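Local structure of beta-1,4-galactanase (Thielavia heterothallica, 1HJS) at residues A[104-109]-A[153-158]; A[78-83]-A[110-115]; A[130-135]-A[173-178]. The protein hydrolyses the beta-1,4-galactosidic linkages of type I arabinogalactans, as a family 53 glycoside hydrolase of clan GH-A. One frame throughout, in Å; residues are numbered along the deposited sequence.

How the interactions relate
This enzyme is a barrel of eight parallel strands wrapped by helices, sampled here from outer helices to catalytic rim. Interaction 1 pairs helices 102-122 and 150-165; interaction 2, about 11 Å away between centres, sets the same helix 102-122 against the end of strand 75-80. Interaction 3 joins strands 129-132 and 174-179, its centre about 10 Å from that of interaction 2 and about 14 Å from that of interaction 1. Strands 75-80 and 129-132 are neighbours in the sheet. Along the chain interaction 2 closes before interaction 3 opens, whereas the segments of interaction 1 alternate with those of both others. The contacts lead from a glycosylated surface to Glu135, the probable proton donor.

Interaction 1 of 3, residues A[104-109]-A[153-158]; sequences NLSWKL and IARLLH. With NAG (2-acetamido-2-deoxy-beta-D-glucopyranose), chain E; SO4 (sulfate ion), chain F.
Leu156 of helix 150-165 does most of the work where this helix runs beside helix 102-122, their local axes 9.0 Å apart at 28°. Its CB lies 3.9 Å from CD2 of Leu109. CG is placed anti to the carbonyl carbon (chi1 -70°), and from there CD2 reaches the other helix, 3.8 Å from CG of Leu105, whose side chain it crosses at about a right angle. The same methyl lies 3.7 Å from OG of Ser106. CD2 of Leu109 also approaches the backbone O of Leu156 to 3.3 Å, a close carbon-oxygen contact inside the interface.

No hydrogen bond links the two segments. Ser106 turns OG back beside its backbone N to bond the carbonyl of Ile102, so this buried hydroxyl, 3.5 Å from CG of Arg155, is satisfied within its helix. The arginine chain, bent at chi2 and chi3, carries its guanidinium to a salt bridge with Asp103. Trp107 offers one ring face to the NAG attached to Asn111, the sugar N2 lying 3.1 Å above the plane, offset toward the rim. Such packing of successive, nearly parallel helices, with strand 129-132 between them in the chain, characterises the outer layer of a (beta/alpha)8 (TIM) barrel.

Interaction 2 of 3, residues A[78-83]-A[110-115]; sequences IDFHYS and YNYTLD. With NAG (2-acetamido-2-deoxy-beta-D-glucopyranose), chain E.
Strand 75-80 ends at Phe80 and turns into a loop, Tyr82 taking left-handed backbone angles (48°/51°), while residues 110-115 remain helical; the nearest pair of CA atoms, those of Phe80 and Thr113, is 8.6 Å apart. Tyr112, with CG anti to its backbone N, extends from the helix and meets both Phe80 and Tyr82. Its edge is directed toward the face of Phe80 in an offset edge-to-face pair, the centroids 5.7 Å apart, and its OH lies 3.6 Å from CD1 of Phe80. Against Tyr82 it meets rim to rim, CE2 of Tyr112 being 3.6 Å from CE1 of Tyr82, the planes inclined at 73°.

At its tip Tyr82 donates from OH to OG1 of Thr113 over 2.9 Å; the threonine oxygen bonds to the carbonyl of Leu109. A water accepts from backbone N of Tyr82 and bonds OH of Tyr112 at 2.8 Å. ND2 of Asn111, away from these rings, is covalently bonded to C1 of the NAG (1.4 Å). This aromatic cluster joins the C-terminal end of a barrel strand to the succeeding helix within a beta/alpha unit. The Tyr82-Thr113-Leu109 relay fixes one phenol tip, and water ties the other to the loop.

Interaction 3 of 3, residues A[130-135]-A[173-178]; sequences VSIGNE and PKIMIH
Regular pairing of these neighbouring parallel TIM-barrel strands breaks off: beyond Ile132, the centre of an inverse gamma turn, water takes over. One water accepts from the backbone N of His178 at 2.8 Å and donates to O of Gly133 at 2.7 Å. Before the break, N of Val130 donates to O of Lys174, N of Met176 to O of Val130, and N of Ile132 to O of Met176. CG2 of Val130 presses on CG of Pro173 at 3.5 Å, tighter than usual; CD1 of Ile132 reaches CG2 of Ile175 and CG1 of Ile177.

Opposite the residues after the turn, His178 (CG anti to the backbone N, chi1 172°) lies alongside Glu135. The backbone N of Glu135 sits 3.4 Å above one ring face, offset toward the rim, and its CG is 3.4 Å from CE1 of His178. A second water joins ND1 of His178 to OG of Ser131. OE2 of Glu135 and NE2 of His178 both bond to OG of Ser212. An alanine at His178 would remove the ring, its bond to Ser212 and the water link to Ser131, and would probably leave Glu135 less firmly placed. Asn134-Glu135 fits the Asn-Glu pair of clan GH-A after the fourth barrel strand, Glu245, the probable nucleophile, lying beside Asn134. The imidazole, NE2 of His178 lying 4.2 Å from OE2 of Glu135, may influence ionisation of this probable catalytic acid.

Interaction 1 of 3, residues A[104-109]-A[153-158]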
loop_
_atom_site.group_PDB
_atom_site.type_symbol
_atom_site.label_atom_id
_atom_site.label_comp_id
_atom_site.label_asym_id
_atom_site.label_seq_id
_atom_site.Cartn_x
_atom_site.Cartn_y
_atom_site.Cartn_z
ATOM N N ASN A 104 -2.170 -4.266 27.496
ATOM C CA ASN A 104 -1.043 -3.362 27.321
ATOM C C ASN A 104 -0.658 -3.140 25.865
ATOM O O ASN A 104 -0.220 -2.050 25.494
ATOM C CB ASN A 104 0.167 -3.868 28.107
ATOM C CG ASN A 104 0.007 -3.676 29.602
ATOM O OD1 ASN A 104 -0.279 -2.575 30.065
ATOM N ND2 ASN A 104 0.193 -4.747 30.365
ATOM N N LEU A 105 -0.810 -4.171 25.041
ATOM C CA LEU A 105 -0.476 -4.046 23.626
ATOM C C LEU A 105 -1.417 -3.054 22.950
ATOM O O LEU A 105 -0.986 -2.234 22.141
ATOM C CB LEU A 105 -0.577 -5.403 22.925
ATOM C CG LEU A 105 -0.321 -5.382 21.412
ATOM C CD1 LEU A 105 1.082 -4.850 21.124
ATOM C CD2 LEU A 105 -0.482 -6.786 20.857
ATOM N N SER A 106 -2.703 -3.132 23.281
ATOM C CA SER A 106 -3.690 -2.231 22.698
ATOM C C SER A 106 -3.332 -0.795 23.042
ATOM O O SER A 106 -3.457 0.111 22.216
ATOM C CB SER A 106 -5.089 -2.545 23.233
ATOM O OG SER A 106 -5.499 -3.844 22.850
ATOM N N TRP A 107 -2.878 -0.593 24.271
ATOM C CA TRP A 107 -2.508 0.738 24.709
ATOM C C TRP A 107 -1.228 1.198 24.017
ATOM O O TRP A 107 -1.105 2.363 23.634
ATOM C CB TRP A 107 -2.331 0.758 26.223
ATOM C CG TRP A 107 -2.558 2.110 26.803
ATOM C CD1 TRP A 107 -3.150 3.181 26.185
ATOM C CD2 TRP A 107 -2.240 2.537 28.129
ATOM N NE1 TRP A 107 -3.218 4.248 27.047
ATOM C CE2 TRP A 107 -2.668 3.881 28.250
ATOM C CE3 TRP A 107 -1.636 1.917 29.231
ATOM C CZ2 TRP A 107 -2.511 4.615 29.429
ATOM C CZ3 TRP A 107 -1.481 2.649 30.408
ATOM C CH2 TRP A 107 -1.918 3.985 30.494
ATOM N N LYS A 108 -0.282 0.277 23.861
ATOM C CA LYS A 108 0.986 0.580 23.203
ATOM C C LYS A 108 0.700 1.007 21.767
ATOM O O LYS A 108 1.260 1.981 21.273
ATOM C CB LYS A 108 1.876 -0.665 23.166
ATOM C CG LYS A 108 3.374 -0.420 23.306
ATOM C CD LYS A 108 3.858 0.886 22.696
ATOM C CE LYS A 108 5.353 1.048 22.932
ATOM N NZ LYS A 108 5.823 2.452 22.770
ATOM N N LEU A 109 -0.167 0.248 21.103
ATOM C CA LEU A 109 -0.528 0.515 19.717
ATOM C C LEU A 109 -1.175 1.887 19.579
ATOM O O LEU A 109 -0.897 2.628 18.636
ATOM C CB LEU A 109 -1.476 -0.573 19.209
ATOM C CG LEU A 109 -1.906 -0.461 17.746
ATOM C CD1 LEU A 109 -0.677 -0.384 16.847
ATOM C CD2 LEU A 109 -2.765 -1.656 17.382
ATOM N N ILE A 153 -7.972 -8.795 17.441
ATOM C CA ILE A 153 -7.761 -8.037 16.211
ATOM C C ILE A 153 -8.669 -6.808 16.173
ATOM O O ILE A 153 -8.213 -5.695 15.905
ATOM C CB ILE A 153 -8.043 -8.911 14.972
ATOM C CG1 ILE A 153 -7.027 -10.055 14.912
ATOM C CG2 ILE A 153 -7.975 -8.062 13.705
ATOM C CD1 ILE A 153 -7.301 -11.057 13.811
ATOM N N ALA A 154 -9.953 -7.010 16.447
ATOM C CA ALA A 154 -10.902 -5.902 16.442
ATOM C C ALA A 154 -10.490 -4.851 17.470
ATOM O O ALA A 154 -10.542 -3.652 17.202
ATOM C CB ALA A 154 -12.313 -6.412 16.747
ATOM N N ARG A 155 -10.077 -5.312 18.647
ATOM C CA ARG A 155 -9.666 -4.414 19.715
ATOM C C ARG A 155 -8.425 -3.614 19.326
ATOM O O ARG A 155 -8.350 -2.403 19.556
ATOM C CB ARG A 155 -9.392 -5.219 20.983
ATOM C CG ARG A 155 -8.853 -4.400 22.132
ATOM C CD ARG A 155 -9.805 -4.427 23.315
ATOM N NE ARG A 155 -9.070 -4.563 24.570
ATOM C CZ ARG A 155 -9.000 -5.683 25.282
ATOM N NH1 ARG A 155 -9.627 -6.782 24.875
ATOM N NH2 ARG A 155 -8.287 -5.707 26.396
ATOM N N LEU A 156 -7.449 -4.297 18.741
ATOM C CA LEU A 156 -6.221 -3.637 18.321
ATOM C C LEU A 156 -6.507 -2.588 17.247
ATOM O O LEU A 156 -6.030 -1.452 17.337
ATOM C CB LEU A 156 -5.218 -4.675 17.799
ATOM C CG LEU A 156 -4.614 -5.610 18.854
ATOM C CD1 LEU A 156 -3.845 -6.734 18.168
ATOM C CD2 LEU A 156 -3.693 -4.820 19.778
ATOM N N LEU A 157 -7.290 -2.959 16.237
ATOM C CA LEU A 157 -7.614 -2.027 15.160
ATOM C C LEU A 157 -8.405 -0.826 15.684
ATOM O O LEU A 157 -8.228 0.301 15.206
ATOM C CB LEU A 157 -8.384 -2.746 14.046
ATOM C CG LEU A 157 -7.559 -3.812 13.311
ATOM C CD1 LEU A 157 -8.414 -4.504 12.266
ATOM C CD2 LEU A 157 -6.344 -3.163 12.657
ATOM N N HIS A 158 -9.265 -1.060 16.672
ATOM C CA HIS A 158 -10.048 0.028 17.262
ATOM C C HIS A 158 -9.091 1.019 17.922
ATOM O O HIS A 158 -9.249 2.236 17.790
ATOM C CB HIS A 158 -11.028 -0.521 18.307
ATOM C CG HIS A 158 -11.856 0.533 18.978
ATOM N ND1 HIS A 158 -12.875 1.206 18.335
ATOM C CD2 HIS A 158 -11.813 1.032 20.236
ATOM C CE1 HIS A 158 -13.424 2.071 19.169
ATOM N NE2 HIS A 158 -12.800 1.985 20.329
HETATM C C1 NAG E . 0.681 4.818 26.890
HETATM C C2 NAG E . 1.423 3.875 27.841
HETATM C C3 NAG E . 1.141 4.256 29.298
HETATM C C4 NAG E . 1.417 5.743 29.536
HETATM C C5 NAG E . 0.671 6.589 28.499
HETATM C C6 NAG E . 0.998 8.063 28.620
HETATM C C7 NAG E . 1.869 1.587 27.218
HETATM C C8 NAG E . 1.437 0.133 27.344
HETATM N N2 NAG E . 0.991 2.512 27.596
HETATM O O3 NAG E . 1.960 3.482 30.161
HETATM O O4 NAG E . 0.992 6.104 30.842
HETATM O O5 NAG E . 1.038 6.180 27.163
HETATM O O6 NAG E . 0.008 8.857 27.987
HETATM O O7 NAG E . 2.989 1.862 26.785
HETATM S S SO4 F . 8.415 2.529 20.395
HETATM O O1 SO4 F . 6.990 2.832 19.682
HETATM O O2 SO4 F . 8.237 2.922 21.780
HETATM O O3 SO4 F . 8.724 1.266 20.259
HETATM O O4 SO4 F . 9.302 3.465 19.751
#

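Interaction 2 of 3, residues A[78-83]-A[110-115]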
loop_
_atom_site.group_PDB
_atom_site.type_symbol
_atom_site.label_atom_id
_atom_site.label_comp_id
_atom_site.label_asym_id
_atom_site.label_seq_id
_atom_site.Cartn_x
_atom_site.Cartn_y
_atom_site.Cartn_z
ATOM N N ILE A 78 0.320 7.015 4.322
ATOM C CA ILE A 78 1.176 6.353 5.298
ATOM C C ILE A 78 0.684 4.931 5.559
ATOM O O ILE A 78 -0.469 4.716 5.920
ATOM C CB ILE A 78 1.199 7.129 6.640
ATOM C CG1 ILE A 78 1.948 8.453 6.460
ATOM C CG2 ILE A 78 1.838 6.278 7.735
ATOM C CD1 ILE A 78 3.435 8.299 6.162
ATOM N N ASP A 79 1.576 3.966 5.375
ATOM C CA ASP A 79 1.251 2.561 5.583
ATOM C C ASP A 79 1.991 2.025 6.802
ATOM O O ASP A 79 3.159 1.660 6.716
ATOM C CB ASP A 79 1.628 1.764 4.326
ATOM C CG ASP A 79 1.483 0.258 4.504
ATOM O OD1 ASP A 79 0.826 -0.189 5.465
ATOM O OD2 ASP A 79 2.024 -0.482 3.655
ATOM N N PHE A 80 1.311 2.006 7.948
ATOM C CA PHE A 80 1.911 1.494 9.175
ATOM C C PHE A 80 1.959 -0.022 9.123
ATOM O O PHE A 80 0.914 -0.666 9.007
ATOM C CB PHE A 80 1.080 1.885 10.406
ATOM C CG PHE A 80 1.218 3.320 10.815
ATOM C CD1 PHE A 80 2.452 3.831 11.205
ATOM C CD2 PHE A 80 0.101 4.153 10.850
ATOM C CE1 PHE A 80 2.574 5.157 11.628
ATOM C CE2 PHE A 80 0.213 5.488 11.274
ATOM C CZ PHE A 80 1.450 5.984 11.663
ATOM N N HIS A 81 3.157 -0.594 9.199
ATOM C CA HIS A 81 3.288 -2.047 9.204
ATOM C C HIS A 81 3.193 -2.570 10.637
ATOM O O HIS A 81 3.010 -3.768 10.858
ATOM C CB HIS A 81 4.629 -2.488 8.597
ATOM C CG HIS A 81 4.644 -2.494 7.099
ATOM N ND1 HIS A 81 5.298 -3.463 6.367
ATOM C CD2 HIS A 81 4.088 -1.652 6.195
ATOM C CE1 HIS A 81 5.142 -3.217 5.078
ATOM N NE2 HIS A 81 4.412 -2.124 4.946
ATOM N N TYR A 82 3.307 -1.663 11.608
ATOM C CA TYR A 82 3.261 -2.038 13.018
ATOM C C TYR A 82 4.182 -3.224 13.271
ATOM O O TYR A 82 3.787 -4.240 13.855
ATOM C CB TYR A 82 1.828 -2.377 13.450
ATOM C CG TYR A 82 0.881 -1.188 13.418
ATOM C CD1 TYR A 82 1.259 0.043 13.957
ATOM C CD2 TYR A 82 -0.407 -1.306 12.890
ATOM C CE1 TYR A 82 0.377 1.126 13.977
ATOM C CE2 TYR A 82 -1.299 -0.225 12.905
ATOM C CZ TYR A 82 -0.896 0.985 13.454
ATOM O OH TYR A 82 -1.770 2.047 13.501
ATOM N N SER A 83 5.419 -3.073 12.810
ATOM C CA SER A 83 6.454 -4.080 12.959
ATOM C C SER A 83 7.770 -3.364 12.711
ATOM O O SER A 83 7.774 -2.244 12.204
ATOM C CB SER A 83 6.271 -5.195 11.923
ATOM O OG SER A 83 7.269 -6.193 12.077
ATOM N N TYR A 110 -2.044 2.218 20.527
ATOM C CA TYR A 110 -2.711 3.511 20.517
ATOM C C TYR A 110 -1.679 4.621 20.710
ATOM O O TYR A 110 -1.657 5.589 19.950
ATOM C CB TYR A 110 -3.770 3.558 21.621
ATOM C CG TYR A 110 -4.356 4.931 21.860
ATOM C CD1 TYR A 110 -3.776 5.802 22.782
ATOM C CD2 TYR A 110 -5.490 5.359 21.169
ATOM C CE1 TYR A 110 -4.314 7.069 23.018
ATOM C CE2 TYR A 110 -6.039 6.626 21.396
ATOM C CZ TYR A 110 -5.441 7.472 22.325
ATOM O OH TYR A 110 -5.972 8.722 22.568
ATOM N N ASN A 111 -0.820 4.465 21.715
ATOM C CA ASN A 111 0.224 5.446 22.006
ATOM C C ASN A 111 1.137 5.663 20.809
ATOM O O ASN A 111 1.438 6.802 20.445
ATOM C CB ASN A 111 1.095 4.992 23.181
ATOM C CG ASN A 111 0.363 5.020 24.503
ATOM O OD1 ASN A 111 -0.753 5.531 24.601
ATOM N ND2 ASN A 111 1.007 4.465 25.523
ATOM N N TYR A 112 1.594 4.562 20.217
ATOM C CA TYR A 112 2.486 4.629 19.062
ATOM C C TYR A 112 1.851 5.364 17.891
ATOM O O TYR A 112 2.470 6.236 17.281
ATOM C CB TYR A 112 2.877 3.220 18.606
ATOM C CG TYR A 112 3.523 3.193 17.231
ATOM C CD1 TYR A 112 4.872 3.506 17.062
ATOM C CD2 TYR A 112 2.769 2.898 16.094
ATOM C CE1 TYR A 112 5.457 3.527 15.785
ATOM C CE2 TYR A 112 3.341 2.916 14.818
ATOM C CZ TYR A 112 4.682 3.232 14.671
ATOM O OH TYR A 112 5.244 3.248 13.408
ATOM N N THR A 113 0.621 4.990 17.563
ATOM C CA THR A 113 -0.091 5.607 16.451
ATOM C C THR A 113 -0.360 7.085 16.730
ATOM O O THR A 113 -0.158 7.940 15.863
ATOM C CB THR A 113 -1.418 4.879 16.191
ATOM O OG1 THR A 113 -1.153 3.488 15.958
ATOM C CG2 THR A 113 -2.124 5.466 14.972
ATOM N N LEU A 114 -0.815 7.381 17.942
ATOM C CA LEU A 114 -1.092 8.763 18.326
ATOM C C LEU A 114 0.186 9.593 18.217
ATOM O O LEU A 114 0.191 10.680 17.640
ATOM C CB LEU A 114 -1.617 8.813 19.764
ATOM C CG LEU A 114 -1.823 10.200 20.390
ATOM C CD1 LEU A 114 -2.812 11.011 19.563
ATOM C CD2 LEU A 114 -2.331 10.037 21.815
ATOM N N ASP A 115 1.272 9.068 18.778
ATOM C CA ASP A 115 2.566 9.739 18.757
ATOM C C ASP A 115 3.042 9.996 17.329
ATOM O O ASP A 115 3.441 11.109 16.991
ATOM C CB ASP A 115 3.602 8.890 19.496
ATOM C CG ASP A 115 4.992 9.494 19.444
ATOM O OD1 ASP A 115 5.208 10.541 20.094
ATOM O OD2 ASP A 115 5.865 8.926 18.745
HETATM C C1 NAG E . 0.681 4.818 26.890
HETATM C C2 NAG E . 1.423 3.875 27.841
HETATM C C3 NAG E . 1.141 4.256 29.298
HETATM C C4 NAG E . 1.417 5.743 29.536
HETATM C C5 NAG E . 0.671 6.589 28.499
HETATM C C6 NAG E . 0.998 8.063 28.620
HETATM C C7 NAG E . 1.869 1.587 27.218
HETATM C C8 NAG E . 1.437 0.133 27.344
HETATM N N2 NAG E . 0.991 2.512 27.596
HETATM O O3 NAG E . 1.960 3.482 30.161
HETATM O O4 NAG E . 0.992 6.104 30.842
HETATM O O5 NAG E . 1.038 6.180 27.163
HETATM O O6 NAG E . 0.008 8.857 27.987
HETATM O O7 NAG E . 2.989 1.862 26.785
HETATM O O HOH W 1 4.566 0.969 11.872
#

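Interaction 3 of 3, residues A[130-135]-A[173-178]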
loop_
_atom_site.group_PDB
_atom_site.type_symbol
_atom_site.label_atom_id
_atom_site.label_comp_id
_atom_site.label_asym_id
_atom_site.label_seq_id
_atom_site.Cartn_x
_atom_site.Cartn_y
_atom_site.Cartn_z
ATOM N N VAL A 130 -4.145 6.708 5.714
ATOM C CA VAL A 130 -3.320 6.010 6.689
ATOM C C VAL A 130 -3.885 4.605 6.833
ATOM O O VAL A 130 -5.062 4.444 7.142
ATOM C CB VAL A 130 -3.356 6.675 8.087
ATOM C CG1 VAL A 130 -2.601 5.809 9.093
ATOM C CG2 VAL A 130 -2.738 8.066 8.025
ATOM N N SER A 131 -3.069 3.587 6.580
ATOM C CA SER A 131 -3.555 2.228 6.750
ATOM C C SER A 131 -3.058 1.748 8.102
ATOM O O SER A 131 -1.889 1.927 8.443
ATOM C CB SER A 131 -3.047 1.292 5.639
ATOM O OG SER A 131 -1.660 1.022 5.750
ATOM N N ILE A 132 -3.961 1.177 8.890
ATOM C CA ILE A 132 -3.583 0.650 10.190
ATOM C C ILE A 132 -3.226 -0.821 9.987
ATOM O O ILE A 132 -4.026 -1.725 10.248
ATOM C CB ILE A 132 -4.729 0.821 11.223
ATOM C CG1 ILE A 132 -6.061 0.353 10.634
ATOM C CG2 ILE A 132 -4.832 2.288 11.627
ATOM C CD1 ILE A 132 -7.241 0.515 11.580
ATOM N N GLY A 133 -2.009 -1.032 9.493
ATOM C CA GLY A 133 -1.514 -2.367 9.223
ATOM C C GLY A 133 -1.296 -2.576 7.730
ATOM O O GLY A 133 -1.864 -1.860 6.904
ATOM N N ASN A 134 -0.469 -3.555 7.384
ATOM C CA ASN A 134 -0.195 -3.870 5.985
ATOM C C ASN A 134 -0.543 -5.337 5.765
ATOM O O ASN A 134 0.028 -6.215 6.417
ATOM C CB ASN A 134 1.285 -3.641 5.659
ATOM C CG ASN A 134 1.595 -3.852 4.181
ATOM O OD1 ASN A 134 1.345 -2.979 3.349
ATOM N ND2 ASN A 134 2.127 -5.020 3.851
ATOM N N GLU A 135 -1.479 -5.592 4.853
ATOM C CA GLU A 135 -1.930 -6.951 4.535
ATOM C C GLU A 135 -2.176 -7.764 5.802
ATOM O O GLU A 135 -1.580 -8.824 5.995
ATOM C CB GLU A 135 -0.901 -7.665 3.650
ATOM C CG GLU A 135 -0.619 -6.940 2.335
ATOM C CD GLU A 135 0.170 -7.785 1.351
ATOM O OE1 GLU A 135 0.884 -8.703 1.800
ATOM O OE2 GLU A 135 0.086 -7.526 0.132
ATOM N N PRO A 173 -6.733 12.081 8.218
ATOM C CA PRO A 173 -6.576 11.249 7.024
ATOM C C PRO A 173 -7.714 10.241 6.979
ATOM O O PRO A 173 -8.416 10.041 7.975
ATOM C CB PRO A 173 -5.251 10.553 7.277
ATOM C CG PRO A 173 -5.328 10.290 8.760
ATOM C CD PRO A 173 -5.856 11.609 9.307
ATOM N N LYS A 174 -7.903 9.619 5.823
ATOM C CA LYS A 174 -8.905 8.577 5.703
ATOM C C LYS A 174 -8.212 7.360 6.313
ATOM O O LYS A 174 -7.024 7.127 6.063
ATOM C CB LYS A 174 -9.245 8.323 4.234
ATOM C CG LYS A 174 -10.043 9.452 3.594
ATOM C CD LYS A 174 -10.306 9.182 2.122
ATOM C CE LYS A 174 -11.158 10.285 1.497
ATOM N NZ LYS A 174 -11.311 10.094 0.023
ATOM N N ILE A 175 -8.934 6.597 7.125
ATOM C CA ILE A 175 -8.346 5.425 7.759
ATOM C C ILE A 175 -8.634 4.180 6.931
ATOM O O ILE A 175 -9.782 3.888 6.597
ATOM C CB ILE A 175 -8.882 5.255 9.190
ATOM C CG1 ILE A 175 -8.510 6.491 10.015
ATOM C CG2 ILE A 175 -8.295 4.004 9.825
ATOM C CD1 ILE A 175 -9.120 6.526 11.400
ATOM N N MET A 176 -7.578 3.446 6.605
ATOM C CA MET A 176 -7.713 2.255 5.774
ATOM C C MET A 176 -7.269 0.947 6.410
ATOM O O MET A 176 -6.319 0.910 7.184
ATOM C CB MET A 176 -6.915 2.451 4.482
ATOM C CG MET A 176 -6.774 1.193 3.633
ATOM S SD MET A 176 -5.589 1.431 2.295
ATOM C CE MET A 176 -6.546 2.428 1.177
ATOM N N ILE A 177 -7.988 -0.121 6.076
ATOM C CA ILE A 177 -7.651 -1.468 6.517
ATOM C C ILE A 177 -7.241 -2.122 5.205
ATOM O O ILE A 177 -7.965 -2.048 4.207
ATOM C CB ILE A 177 -8.851 -2.201 7.146
ATOM C CG1 ILE A 177 -9.113 -1.635 8.546
ATOM C CG2 ILE A 177 -8.565 -3.697 7.231
ATOM C CD1 ILE A 177 -10.336 -2.223 9.244
ATOM N N HIS A 178 -6.070 -2.749 5.214
ATOM C CA HIS A 178 -5.498 -3.353 4.019
ATOM C C HIS A 178 -5.274 -4.862 4.106
ATOM O O HIS A 178 -4.538 -5.338 4.967
ATOM C CB HIS A 178 -4.165 -2.644 3.726
ATOM C CG HIS A 178 -3.355 -3.268 2.632
ATOM N ND1 HIS A 178 -1.989 -3.101 2.538
ATOM C CD2 HIS A 178 -3.712 -4.046 1.582
ATOM C CE1 HIS A 178 -1.539 -3.753 1.480
ATOM N NE2 HIS A 178 -2.564 -4.335 0.883
HETATM O O HOH W 2 -1.437 -0.371 3.270
HETATM O O HOH W 3 -4.510 -2.312 7.449
#